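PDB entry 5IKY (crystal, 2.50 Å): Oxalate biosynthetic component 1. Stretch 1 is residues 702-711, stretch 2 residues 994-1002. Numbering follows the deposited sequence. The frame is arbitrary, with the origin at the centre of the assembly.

Stretch 1 702-711: SNVVNLGLRQ
Stretch 2 994-1002: AFNDVRSLA

Val704, in a two-residue strand (phi/psi -115/130), points its CA-to-CB bond toward the second stretch and, with chi1 t, spreads its methyls over it: CG1 lies 3.9 Å from Val998 CG1 and 4.3 Å from Leu1001 CD1, while CG2 lies 4.0 Å from Phe995 CE2. Its strand neighbour Val705 points away. Leu707 (m, t) starts sideways, but its tip reaches in, placing CD2 3.6 Å from Leu1001 CD1 and CD1 3.7 Å from Phe995 CE1, at the edge of the ring. Phe995 (chi1 t, chi2 72°) also meets Asn703 OD1 at its edge, 4.0 Å from CE2.

The two segments run in the same sense: CA atoms pair Val704 with Asn996 (6.7 Å), Leu707 with Leu1001 (8.2 Å) and Arg710 with Ala1002 (6.9 Å). A type I turn, Ala994 to Asp997, leads into the helix; Asp997 caps it, OD1 accepting from Ser1000 N at 3.2 Å. Leu1001, in the first turn of that helix, points toward the first stretch, chi1 off-well at -101°.

At the polar edge, Arg710, in a 3-10 segment, points toward the second stretch (m, t, m, chi4 134°), and its NH1 donates to Leu1001 O at 3.2 Å and 163°. Leu1001 CD2 covers one guanidinium face, 3.3 Å from Arg710 NH1, so a single leucine serves both the apolar centre and the arginine.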

# COMPACT_ATOMS: atom_id res chain seq x y z
N SER A 702 7.73 -0.34 0.67
CA SER A 702 6.61 -0.19 1.59
C SER A 702 5.42 -1.03 1.17
O SER A 702 4.52 -1.30 1.96
CB SER A 702 6.18 1.28 1.69
OG SER A 702 7.26 2.11 2.04
N ASN A 703 5.41 -1.43 -0.10
CA ASN A 703 4.23 -2.07 -0.67
C ASN A 703 4.57 -2.87 -1.92
O ASN A 703 5.66 -2.73 -2.49
CB ASN A 703 3.18 -1.01 -0.99
CG ASN A 703 1.78 -1.59 -1.14
OD1 ASN A 703 1.47 -2.64 -0.57
ND2 ASN A 703 0.94 -0.91 -1.91
N VAL A 704 3.64 -3.72 -2.34
CA VAL A 704 3.80 -4.50 -3.57
C VAL A 704 2.75 -4.07 -4.58
O VAL A 704 1.56 -4.00 -4.27
CB VAL A 704 3.68 -6.01 -3.30
CG1 VAL A 704 4.01 -6.80 -4.56
CG2 VAL A 704 4.60 -6.42 -2.16
N VAL A 705 3.19 -3.77 -5.80
CA VAL A 705 2.29 -3.28 -6.84
C VAL A 705 2.21 -4.24 -8.03
O VAL A 705 2.95 -5.22 -8.08
CB VAL A 705 2.72 -1.89 -7.34
CG1 VAL A 705 2.99 -0.96 -6.16
CG2 VAL A 705 3.96 -2.00 -8.21
N ASN A 706 1.31 -3.94 -8.96
CA ASN A 706 1.07 -4.76 -10.15
C ASN A 706 0.70 -6.20 -9.79
O ASN A 706 1.22 -7.15 -10.37
CB ASN A 706 2.29 -4.76 -11.07
CG ASN A 706 2.59 -3.38 -11.64
OD1 ASN A 706 1.71 -2.52 -11.70
ND2 ASN A 706 3.83 -3.17 -12.07
N LEU A 707 -0.22 -6.34 -8.84
CA LEU A 707 -0.68 -7.65 -8.39
C LEU A 707 -1.78 -8.20 -9.29
O LEU A 707 -2.09 -9.39 -9.25
CB LEU A 707 -1.18 -7.57 -6.95
CG LEU A 707 -0.14 -7.15 -5.92
CD1 LEU A 707 -0.79 -6.97 -4.55
CD2 LEU A 707 0.97 -8.18 -5.86
N GLY A 708 -2.35 -7.33 -10.11
CA GLY A 708 -3.46 -7.70 -10.97
C GLY A 708 -3.08 -8.61 -12.12
O GLY A 708 -3.87 -9.45 -12.54
N LEU A 709 -1.85 -8.46 -12.61
CA LEU A 709 -1.37 -9.24 -13.75
C LEU A 709 -1.46 -10.75 -13.52
O LEU A 709 -1.64 -11.51 -14.46
CB LEU A 709 0.07 -8.85 -14.08
CG LEU A 709 0.30 -7.39 -14.49
CD1 LEU A 709 1.77 -7.12 -14.73
CD2 LEU A 709 -0.53 -7.04 -15.72
N ARG A 710 -1.34 -11.17 -12.26
CA ARG A 710 -1.37 -12.59 -11.91
C ARG A 710 -2.68 -13.28 -12.28
O ARG A 710 -2.71 -14.49 -12.50
CB ARG A 710 -1.13 -12.78 -10.40
CG ARG A 710 0.02 -11.98 -9.83
CD ARG A 710 0.33 -12.41 -8.40
NE ARG A 710 -0.88 -12.53 -7.59
CZ ARG A 710 -1.15 -13.56 -6.79
NH1 ARG A 710 -0.29 -14.57 -6.67
NH2 ARG A 710 -2.28 -13.57 -6.09
N GLN A 711 -3.76 -12.51 -12.34
CA GLN A 711 -5.10 -13.07 -12.53
C GLN A 711 -5.45 -13.27 -14.00
O GLN A 711 -6.49 -13.86 -14.32
CB GLN A 711 -6.14 -12.18 -11.86
CG GLN A 711 -5.87 -11.96 -10.38
CD GLN A 711 -5.66 -13.27 -9.64
OE1 GLN A 711 -6.44 -14.21 -9.79
NE2 GLN A 711 -4.61 -13.33 -8.83
N ALA A 994 4.26 -15.48 2.23
CA ALA A 994 4.16 -14.10 2.67
C ALA A 994 3.74 -13.15 1.54
O ALA A 994 4.03 -13.38 0.37
CB ALA A 994 5.49 -13.64 3.25
N PHE A 995 3.04 -12.08 1.92
CA PHE A 995 2.56 -11.10 0.96
C PHE A 995 3.69 -10.35 0.27
O PHE A 995 3.62 -10.04 -0.91
CB PHE A 995 1.62 -10.10 1.64
CG PHE A 995 1.29 -8.90 0.81
CD1 PHE A 995 0.45 -9.01 -0.29
CD2 PHE A 995 1.82 -7.66 1.12
CE1 PHE A 995 0.14 -7.90 -1.06
CE2 PHE A 995 1.51 -6.54 0.36
CZ PHE A 995 0.67 -6.67 -0.73
N ASN A 996 4.76 -10.07 1.02
CA ASN A 996 5.90 -9.35 0.47
C ASN A 996 6.89 -10.28 -0.21
O ASN A 996 7.95 -9.85 -0.66
CB ASN A 996 6.60 -8.54 1.56
CG ASN A 996 6.93 -9.38 2.77
OD1 ASN A 996 6.15 -10.23 3.19
ND2 ASN A 996 8.11 -9.15 3.35
N ASP A 997 6.55 -11.57 -0.27
CA ASP A 997 7.36 -12.52 -1.02
C ASP A 997 7.02 -12.36 -2.50
O ASP A 997 6.23 -13.12 -3.05
CB ASP A 997 7.11 -13.95 -0.55
CG ASP A 997 8.15 -14.92 -1.07
OD1 ASP A 997 8.86 -14.58 -2.04
OD2 ASP A 997 8.24 -16.04 -0.53
N VAL A 998 7.63 -11.35 -3.13
CA VAL A 998 7.28 -10.98 -4.49
C VAL A 998 7.64 -12.07 -5.50
O VAL A 998 6.99 -12.20 -6.53
CB VAL A 998 7.95 -9.65 -4.89
CG1 VAL A 998 7.42 -8.52 -4.03
CG2 VAL A 998 9.47 -9.75 -4.77
N ARG A 999 8.67 -12.86 -5.20
CA ARG A 999 9.07 -13.92 -6.12
C ARG A 999 8.07 -15.07 -6.06
O ARG A 999 7.77 -15.69 -7.08
CB ARG A 999 10.48 -14.42 -5.80
CG ARG A 999 11.12 -15.14 -6.99
CD ARG A 999 12.45 -15.78 -6.63
NE ARG A 999 13.01 -16.49 -7.78
CZ ARG A 999 13.88 -17.49 -7.69
NH1 ARG A 999 14.30 -17.91 -6.51
NH2 ARG A 999 14.33 -18.08 -8.80
N SER A 1000 7.56 -15.36 -4.86
CA SER A 1000 6.50 -16.35 -4.71
C SER A 1000 5.19 -15.83 -5.28
O SER A 1000 4.42 -16.59 -5.87
CB SER A 1000 6.32 -16.74 -3.24
OG SER A 1000 7.45 -17.45 -2.76
N LEU A 1001 4.93 -14.54 -5.09
CA LEU A 1001 3.73 -13.92 -5.62
C LEU A 1001 3.71 -13.97 -7.15
O LEU A 1001 2.71 -14.35 -7.75
CB LEU A 1001 3.60 -12.47 -5.15
CG LEU A 1001 2.64 -12.23 -3.99
CD1 LEU A 1001 2.47 -10.74 -3.76
CD2 LEU A 1001 1.29 -12.88 -4.26
N ALA A 1002 4.83 -13.59 -7.75
CA ALA A 1002 4.95 -13.58 -9.21
C ALA A 1002 4.80 -14.98 -9.80
O ALA A 1002 4.42 -15.14 -10.96
CB ALA A 1002 6.29 -12.99 -9.62